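Local coordinates for Glyco_hydro_cc domain-containing protein (Pseudomonas viridiflava, PDB 6UAV) that probably hydrolyses internal beta-1,3-glucosidic linkages of beta-glucans, as an endo-beta-1,3-glucanase of glycoside hydrolase family 128, at residues 8-12 and 28-32; 102-106 and 151-155; 118-122 and 135-139. All coordinates share one frame; numbering follows the deposited sequence.

Contact 1: 8-12 and 28-32; sequences VAYDV and WYNWS
Asp-11 holds CG anti to its backbone nitrogen, whereas Asn-30 keeps CG between its own nitrogen and carbonyl carbon, and these two rotations bring a carboxylate oxygen and an amide nitrogen together. Asn-30 ND2 donates to Asp-11 OD1 over 2.9 Å at 163° on the hydrogen. The acceptor lies in the amide plane of Asn-30, yet the donor stands well above the carboxylate plane of Asp-11, the two groups being turned 67° apart. Asn-30 ND2 also bonds Lys-34 O, and its OD1 receives Ser-32 OG. A water fills out the site: it donates to Asp-11 OD1 and to Val-12 O and accepts the indole N-H of Trp-28, with NE1 3.0 Å from the water oxygen, so OD1 of Asp-11 receives two donors. Above the same indole, CG2 of Val-12 makes a CH-pi contact, 4.0 Å from the centroid of the five-membered ring and 19° off its normal, while Tyr-10 O approaches the ring edge 3.3 Å from Trp-28 CD1. All this sits in the TIM barrel at the C-terminal ends of the first two parallel strands, 6-9 and 27-29, which helix 15-22 joins in a beta-alpha-beta crossover. Their pairing is loose at Val-8, where the bond from Tyr-29 N to Val-8 O is weak, and firmer beyond it, Tyr-10 N lying 3.2 Å from Tyr-29 O. Asp-11 then centres an inverse gamma turn just past the strand end. On the sheet face of Ala-9 and Tyr-29, Ala-9 CB touches two aromatic residues, 3.6 Å from Tyr-29 CE1 and 3.7 Å from Trp-31 CZ2. The polar ends of these rings bond across the barrel, Tyr-29 OH with Thr-183 O and Trp-31 NE1 with Glu-184 OE2.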
loop_
_atom_site.group_PDB
_atom_site.type_symbol
_atom_site.label_atom_id
_atom_site.label_comp_id
_atom_site.label_asym_id
_atom_site.label_seq_id
_atom_site.Cartn_x
_atom_site.Cartn_y
_atom_site.Cartn_z
ATOM N N VAL A 8 -5.795 -5.605 1.677
ATOM C CA VAL A 8 -6.564 -5.083 0.525
ATOM C C VAL A 8 -6.412 -3.570 0.518
ATOM O O VAL A 8 -6.560 -2.961 1.564
ATOM C CB VAL A 8 -8.033 -5.567 0.597
ATOM C CG1 VAL A 8 -8.796 -5.110 -0.639
ATOM C CG2 VAL A 8 -8.081 -7.095 0.714
ATOM N N ALA A 9 -6.290 -2.998 -0.682
ATOM C CA ALA A 9 -6.245 -1.545 -0.922
ATOM C C ALA A 9 -7.626 -1.111 -1.373
ATOM O O ALA A 9 -7.965 -1.411 -2.517
ATOM C CB ALA A 9 -5.204 -1.238 -1.970
ATOM N N TYR A 10 -8.484 -0.717 -0.451
ATOM C CA TYR A 10 -9.924 -0.510 -0.718
ATOM C C TYR A 10 -10.532 0.226 0.457
ATOM O O TYR A 10 -10.257 -0.148 1.575
ATOM C CB TYR A 10 -10.682 -1.824 -0.937
ATOM C CG TYR A 10 -12.133 -1.699 -1.315
ATOM C CD1 TYR A 10 -12.482 -1.125 -2.524
ATOM C CD2 TYR A 10 -13.141 -2.184 -0.508
ATOM C CE1 TYR A 10 -13.805 -1.025 -2.897
ATOM C CE2 TYR A 10 -14.477 -2.033 -0.843
ATOM C CZ TYR A 10 -14.809 -1.456 -2.053
ATOM O OH TYR A 10 -16.115 -1.322 -2.490
ATOM N N ASP A 11 -11.435 1.156 0.205
ATOM C CA ASP A 11 -12.133 1.850 1.310
ATOM C C ASP A 11 -13.281 0.951 1.795
ATOM O O ASP A 11 -14.463 1.242 1.532
ATOM C CB ASP A 11 -12.592 3.234 0.872
ATOM C CG ASP A 11 -13.083 4.084 2.023
ATOM O OD1 ASP A 11 -12.695 3.802 3.188
ATOM O OD2 ASP A 11 -13.732 5.089 1.725
ATOM N N VAL A 12 -12.941 -0.054 2.605
ATOM C CA VAL A 12 -13.966 -0.987 3.137
ATOM C C VAL A 12 -14.958 -0.149 3.958
ATOM O O VAL A 12 -14.519 0.605 4.879
ATOM C CB VAL A 12 -13.331 -2.059 4.005
ATOM C CG1 VAL A 12 -14.404 -2.926 4.602
ATOM C CG2 VAL A 12 -12.328 -2.883 3.227
ATOM N N TRP A 28 -6.237 -3.594 5.983
ATOM C CA TRP A 28 -6.596 -2.781 4.806
ATOM C C TRP A 28 -6.187 -1.346 5.020
ATOM O O TRP A 28 -5.861 -0.949 6.134
ATOM C CB TRP A 28 -8.099 -2.864 4.489
ATOM C CG TRP A 28 -9.020 -1.921 5.229
ATOM C CD1 TRP A 28 -9.553 -0.778 4.714
ATOM C CD2 TRP A 28 -9.528 -2.012 6.562
ATOM N NE1 TRP A 28 -10.392 -0.178 5.603
ATOM C CE2 TRP A 28 -10.408 -0.921 6.754
ATOM C CE3 TRP A 28 -9.357 -2.941 7.604
ATOM C CZ2 TRP A 28 -11.090 -0.709 7.949
ATOM C CZ3 TRP A 28 -10.075 -2.736 8.762
ATOM C CH2 TRP A 28 -10.878 -1.618 8.949
ATOM N N TYR A 29 -6.290 -0.555 3.956
ATOM C CA TYR A 29 -6.095 0.892 4.096
ATOM C C TYR A 29 -6.918 1.514 2.997
ATOM O O TYR A 29 -7.359 0.777 2.120
ATOM C CB TYR A 29 -4.602 1.249 4.043
ATOM C CG TYR A 29 -4.040 1.245 2.648
ATOM C CD1 TYR A 29 -3.761 0.057 1.974
ATOM C CD2 TYR A 29 -3.791 2.434 2.009
ATOM C CE1 TYR A 29 -3.229 0.073 0.697
ATOM C CE2 TYR A 29 -3.274 2.462 0.742
ATOM C CZ TYR A 29 -3.004 1.273 0.068
ATOM O OH TYR A 29 -2.470 1.306 -1.184
ATOM N N ASN A 30 -7.109 2.812 3.078
ATOM C CA ASN A 30 -8.061 3.520 2.189
ATOM C C ASN A 30 -7.464 4.831 1.704
ATOM O O ASN A 30 -8.246 5.675 1.296
ATOM C CB ASN A 30 -9.415 3.751 2.863
ATOM C CG ASN A 30 -9.325 4.744 4.002
ATOM O OD1 ASN A 30 -8.218 5.214 4.318
ATOM N ND2 ASN A 30 -10.475 5.085 4.567
ATOM N N TRP A 31 -6.148 4.934 1.638
ATOM C CA TRP A 31 -5.437 6.133 1.141
ATOM C C TRP A 31 -5.743 7.365 2.012
ATOM O O TRP A 31 -5.506 8.454 1.560
ATOM C CB TRP A 31 -5.739 6.418 -0.331
ATOM C CG TRP A 31 -5.349 5.275 -1.204
ATOM C CD1 TRP A 31 -4.129 5.039 -1.764
ATOM C CD2 TRP A 31 -6.203 4.211 -1.676
ATOM N NE1 TRP A 31 -4.150 3.904 -2.519
ATOM C CE2 TRP A 31 -5.400 3.355 -2.476
ATOM C CE3 TRP A 31 -7.557 3.912 -1.501
ATOM C CZ2 TRP A 31 -5.939 2.215 -3.111
ATOM C CZ3 TRP A 31 -8.089 2.811 -2.148
ATOM C CH2 TRP A 31 -7.276 1.974 -2.900
ATOM N N SER A 32 -6.246 7.198 3.229
ATOM C CA SER A 32 -6.713 8.357 4.029
ATOM C C SER A 32 -6.356 8.131 5.472
ATOM O O SER A 32 -5.965 7.020 5.867
ATOM C CB SER A 32 -8.199 8.578 3.860
ATOM O OG SER A 32 -8.848 7.865 4.852
HETATM O O HOH W 1 -12.377 2.036 5.259
#

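Contact 2: 102-106 and 151-155; sequences WPRLE and DPQID
Glu-106 OE2 accepts two bonds, one from the backbone nitrogen of Gln-153 and one from a water that also donates to Asp-151 O. The Gln-153 N to Glu-106 OE2 bond is 2.9 Å long, has 170° at the hydrogen, and meets the oxygen nearly along its C-O axis. It ties helix 95-112 of the TIM barrel to the loop that leads from helix 132-146 into strand 156-161. The other carboxylate oxygen, OE1, pairs with Tyr-143 OH of helix 132-146, so both oxygens are engaged, which should restrain rotation of the carboxylate. One turn earlier on the helix, Trp-102 has CG anti to its nitrogen (chi1 -151°), and its indole reaches the same residue of the loop: NE1 donates to Gln-153 O at 2.8 Å, the acceptor lying in the ring plane. Gln-153 is therefore gripped through both its N-H and its carbonyl. The indole also has Pro-152 CB 3.7 Å from CD1. Gln-153 and Glu-106 run past each other in opposite directions, and a second water bridges Gln-153 OE1 to Glu-106 O. Gln-153 NE2 bonds Ser-109 OG of helix 95-112 and also donates to the syn lone pair of Asp-155 OD2, 2.9 Å away.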
loop_
_atom_site.group_PDB
_atom_site.type_symbol
_atom_site.label_atom_id
_atom_site.label_comp_id
_atom_site.label_asym_id
_atom_site.label_seq_id
_atom_site.Cartn_x
_atom_site.Cartn_y
_atom_site.Cartn_z
ATOM N N TRP A 102 8.939 15.951 5.212
ATOM C CA TRP A 102 9.371 14.735 5.943
ATOM C C TRP A 102 9.523 14.982 7.428
ATOM O O TRP A 102 9.133 14.120 8.233
ATOM C CB TRP A 102 10.643 14.130 5.304
ATOM C CG TRP A 102 10.701 12.647 5.515
ATOM C CD1 TRP A 102 11.439 11.917 6.422
ATOM C CD2 TRP A 102 9.870 11.703 4.839
ATOM N NE1 TRP A 102 11.131 10.592 6.297
ATOM C CE2 TRP A 102 10.169 10.426 5.364
ATOM C CE3 TRP A 102 8.893 11.801 3.849
ATOM C CZ2 TRP A 102 9.557 9.257 4.905
ATOM C CZ3 TRP A 102 8.328 10.630 3.365
ATOM C CH2 TRP A 102 8.663 9.391 3.883
ATOM N N PRO A 103 10.125 16.105 7.887
ATOM C CA PRO A 103 10.305 16.317 9.340
ATOM C C PRO A 103 8.970 16.268 10.114
ATOM O O PRO A 103 8.969 15.842 11.277
ATOM C CB PRO A 103 11.008 17.679 9.438
ATOM C CG PRO A 103 11.775 17.773 8.080
ATOM C CD PRO A 103 10.777 17.180 7.102
ATOM N N ARG A 104 7.893 16.764 9.523
ATOM C CA ARG A 104 6.509 16.657 10.103
ATOM C C ARG A 104 6.124 15.182 10.327
ATOM O O ARG A 104 5.538 14.863 11.383
ATOM C CB ARG A 104 5.519 17.406 9.201
ATOM C CG ARG A 104 5.648 18.919 9.328
ATOM C CD ARG A 104 4.831 19.619 8.261
ATOM N NE ARG A 104 3.399 19.390 8.289
ATOM C CZ ARG A 104 2.593 19.768 7.306
ATOM N NH1 ARG A 104 3.126 20.446 6.294
ATOM N NH2 ARG A 104 1.280 19.560 7.371
ATOM N N LEU A 105 6.448 14.298 9.379
ATOM C CA LEU A 105 6.206 12.840 9.492
ATOM C C LEU A 105 7.117 12.254 10.547
ATOM O O LEU A 105 6.658 11.401 11.330
ATOM C CB LEU A 105 6.373 12.177 8.126
ATOM C CG LEU A 105 5.527 12.808 7.020
ATOM C CD1 LEU A 105 5.802 12.084 5.761
ATOM C CD2 LEU A 105 4.019 12.772 7.332
ATOM N N GLU A 106 8.399 12.636 10.556
ATOM C CA GLU A 106 9.324 12.151 11.594
ATOM C C GLU A 106 8.817 12.588 12.965
ATOM O O GLU A 106 9.041 11.848 13.984
ATOM C CB GLU A 106 10.731 12.697 11.292
ATOM C CG GLU A 106 11.332 12.090 10.070
ATOM C CD GLU A 106 12.653 12.682 9.639
ATOM O OE1 GLU A 106 12.850 13.868 9.902
ATOM O OE2 GLU A 106 13.477 11.933 9.010
ATOM N N ASP A 151 20.183 10.927 6.643
ATOM C CA ASP A 151 19.169 10.330 5.752
ATOM C C ASP A 151 17.775 10.508 6.350
ATOM O O ASP A 151 17.650 10.488 7.556
ATOM C CB ASP A 151 19.442 8.837 5.505
ATOM C CG ASP A 151 20.549 8.553 4.486
ATOM O OD1 ASP A 151 20.921 9.449 3.712
ATOM O OD2 ASP A 151 20.944 7.409 4.445
ATOM N N PRO A 152 16.729 10.620 5.518
ATOM C CA PRO A 152 15.343 10.650 6.008
ATOM C C PRO A 152 15.034 9.336 6.717
ATOM O O PRO A 152 15.575 8.268 6.331
ATOM C CB PRO A 152 14.503 10.816 4.748
ATOM C CG PRO A 152 15.370 10.243 3.647
ATOM C CD PRO A 152 16.777 10.597 4.045
ATOM N N GLN A 153 14.206 9.407 7.767
ATOM C CA GLN A 153 13.753 8.165 8.435
ATOM C C GLN A 153 12.833 7.415 7.475
ATOM O O GLN A 153 11.797 7.960 7.098
ATOM C CB GLN A 153 12.941 8.535 9.664
ATOM C CG GLN A 153 12.453 7.300 10.446
ATOM C CD GLN A 153 11.470 7.706 11.532
ATOM O OE1 GLN A 153 11.581 8.812 12.061
ATOM N NE2 GLN A 153 10.509 6.841 11.859
ATOM N N ILE A 154 13.233 6.231 7.075
ATOM C CA ILE A 154 12.391 5.345 6.237
ATOM C C ILE A 154 12.449 4.001 6.920
ATOM O O ILE A 154 13.518 3.390 6.954
ATOM C CB ILE A 154 12.838 5.292 4.769
ATOM C CG1 ILE A 154 12.712 6.650 4.051
ATOM C CG2 ILE A 154 11.965 4.233 4.048
ATOM C CD1 ILE A 154 13.221 6.584 2.627
ATOM N N ASP A 155 11.349 3.585 7.519
ATOM C CA ASP A 155 11.281 2.262 8.186
ATOM C C ASP A 155 11.035 1.190 7.108
ATOM O O ASP A 155 11.741 0.126 7.147
ATOM C CB ASP A 155 10.278 2.299 9.333
ATOM C CG ASP A 155 10.673 3.285 10.410
ATOM O OD1 ASP A 155 11.766 3.046 11.076
ATOM O OD2 ASP A 155 9.974 4.352 10.507
HETATM O O HOH W 2 16.181 11.550 9.708
HETATM O O HOH W 3 11.098 10.009 14.391
#

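Contact 3: 118-122 and 135-139; sequences GPAMN and WLDAF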
loop_
_atom_site.group_PDB
_atom_site.type_symbol
_atom_site.label_atom_id
_atom_site.label_comp_id
_atom_site.label_asym_id
_atom_site.label_seq_id
_atom_site.Cartn_x
_atom_site.Cartn_y
_atom_site.Cartn_z
ATOM N N GLY A 118 6.829 4.272 3.420
ATOM C CA GLY A 118 6.685 5.093 2.214
ATOM C C GLY A 118 7.998 5.811 1.939
ATOM O O GLY A 118 8.965 5.590 2.642
ATOM N N PRO A 119 8.059 6.709 0.951
ATOM C CA PRO A 119 6.974 6.964 0.027
ATOM C C PRO A 119 6.583 5.703 -0.767
ATOM O O PRO A 119 7.399 4.834 -0.941
ATOM C CB PRO A 119 7.545 8.083 -0.873
ATOM C CG PRO A 119 8.618 8.673 -0.067
ATOM C CD PRO A 119 9.240 7.499 0.640
ATOM N N ALA A 120 5.368 5.715 -1.287
ATOM C CA ALA A 120 4.832 4.622 -2.142
ATOM C C ALA A 120 5.163 4.944 -3.578
ATOM O O ALA A 120 4.584 5.904 -4.157
ATOM C CB ALA A 120 3.356 4.451 -1.936
ATOM N N MET A 121 6.115 4.192 -4.130
ATOM C CA MET A 121 6.651 4.416 -5.467
ATOM C C MET A 121 5.945 3.547 -6.512
ATOM O O MET A 121 5.311 2.531 -6.194
ATOM C CB MET A 121 8.165 4.177 -5.469
ATOM C CG MET A 121 8.919 5.036 -4.419
ATOM S SD MET A 121 8.564 6.842 -4.507
ATOM C CE MET A 121 9.232 7.212 -6.124
ATOM N N ASN A 122 6.063 4.034 -7.743
ATOM C CA ASN A 122 5.646 3.318 -8.971
ATOM C C ASN A 122 6.512 3.876 -10.117
ATOM O O ASN A 122 7.352 4.791 -9.868
ATOM C CB ASN A 122 4.121 3.475 -9.147
ATOM C CG ASN A 122 3.422 2.535 -10.123
ATOM O OD1 ASN A 122 4.050 1.876 -10.980
ATOM N ND2 ASN A 122 2.115 2.458 -9.955
ATOM N N TRP A 135 13.788 9.407 -8.426
ATOM C CA TRP A 135 13.010 10.211 -7.450
ATOM C C TRP A 135 13.572 9.976 -6.044
ATOM O O TRP A 135 13.839 10.968 -5.326
ATOM C CB TRP A 135 11.495 9.956 -7.627
ATOM C CG TRP A 135 10.636 10.893 -6.815
ATOM C CD1 TRP A 135 10.036 12.019 -7.269
ATOM C CD2 TRP A 135 10.463 10.877 -5.399
ATOM N NE1 TRP A 135 9.409 12.668 -6.232
ATOM C CE2 TRP A 135 9.666 11.989 -5.051
ATOM C CE3 TRP A 135 10.856 9.987 -4.375
ATOM C CZ2 TRP A 135 9.321 12.298 -3.743
ATOM C CZ3 TRP A 135 10.479 10.260 -3.077
ATOM C CH2 TRP A 135 9.722 11.400 -2.771
ATOM N N LEU A 136 13.763 8.739 -5.640
ATOM C CA LEU A 136 14.238 8.443 -4.273
ATOM C C LEU A 136 15.653 8.949 -4.063
ATOM O O LEU A 136 15.911 9.474 -2.967
ATOM C CB LEU A 136 14.161 6.950 -3.976
ATOM C CG LEU A 136 12.765 6.356 -3.715
ATOM C CD1 LEU A 136 12.839 4.845 -3.776
ATOM C CD2 LEU A 136 12.213 6.826 -2.389
ATOM N N ASP A 137 16.561 8.814 -5.030
ATOM C CA ASP A 137 17.915 9.387 -4.906
ATOM C C ASP A 137 17.801 10.878 -4.585
ATOM O O ASP A 137 18.515 11.377 -3.666
ATOM C CB ASP A 137 18.748 9.152 -6.146
ATOM C CG ASP A 137 19.278 7.743 -6.309
ATOM O OD1 ASP A 137 19.125 6.919 -5.325
ATOM O OD2 ASP A 137 19.877 7.502 -7.385
ATOM N N ALA A 138 16.977 11.575 -5.350
ATOM C CA ALA A 138 16.854 13.034 -5.216
ATOM C C ALA A 138 16.246 13.385 -3.860
ATOM O O ALA A 138 16.690 14.383 -3.247
ATOM C CB ALA A 138 16.031 13.570 -6.337
ATOM N N PHE A 139 15.235 12.621 -3.421
ATOM C CA PHE A 139 14.578 12.858 -2.112
ATOM C C PHE A 139 15.592 12.648 -0.996
ATOM O O PHE A 139 15.708 13.533 -0.105
ATOM C CB PHE A 139 13.395 11.878 -1.992
ATOM C CG PHE A 139 12.859 11.701 -0.611
ATOM C CD1 PHE A 139 12.283 12.757 0.073
ATOM C CD2 PHE A 139 13.005 10.486 0.028
ATOM C CE1 PHE A 139 11.832 12.581 1.366
ATOM C CE2 PHE A 139 12.548 10.302 1.324
ATOM C CZ PHE A 139 11.942 11.356 1.983
#
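The terminal methyl of Met-121 presses on the indole of Trp-135, with CE 3.7 Å from CE3. Its sulfur makes a Met-aromatic contact with the same ring: SD lies 4.6 Å from the centroid of the six-membered ring and 38° off its normal, an oblique approach. Bends at chi2 and chi3 of the methionine chain fold CE back toward the tryptophan, and the two side chains cross at about a right angle. Further along the indole, Pro-119 CG stands 3.9 Å from Trp-135 CZ3, which places the benzo part of the ring against two residues of one strand. Leu-136 completes this shell from the adjacent helix position: its CD1 is 4.0 Å from Met-121 CG, the two chains sliding past each other in opposite directions. Phe-139 touches more lightly, Pro-119 CD being 4.4 Å from its CE2. No hydrogen bond crosses between the segments, and all five touching residues are buried. In the TIM barrel this is a strand packed against the helix that follows it, strand 115-121 and helix 132-146 of a beta-alpha-beta unit that ends in strand 156-161. The short segments run nearly antiparallel, at 156°, with axes 11.3 Å apart, a separation filled by side chains from both. Pro-119 and Met-121, two apart on the strand, both point to the helix; the side chain of intervening Ala-120 touches Ala-158 and His-160 of strand 156-161. A cis peptide joins Gly-118 to Pro-119, and strand 156-161 holds this backbone through bonds of Gly-118 with Tyr-156 and of Met-121 with His-160. The indole is positioned from its far end, where Trp-135 NE1 bonds to Met-93 O, and Tyr-129 meets the ring edge-to-face.

How the contacts relate
Contacts 2 and 3 are neighbours, their centres about 12 Å apart. They meet where Trp-102 packs edge-to-face on Phe-139, with Trp-102 CD2 3.5 Å from Phe-139 CZ, and contact 3 is nested within the chain loop that contact 2 closes. Contact 1 stands apart, about 21 Å from contact 3 between centres, though both reach the same barrel sheet. All three are buried, but contact 2 lies farthest from the chain's centre, about 18 Å against 8 Å for contact 1. Their chemistry follows the elements joined: backbone pairing between strands with a water-linked polar cluster in the loops just beyond them, side-chain-to-backbone bonds between helix and loop, and purely apolar and sulfur-aromatic packing between strand and helix.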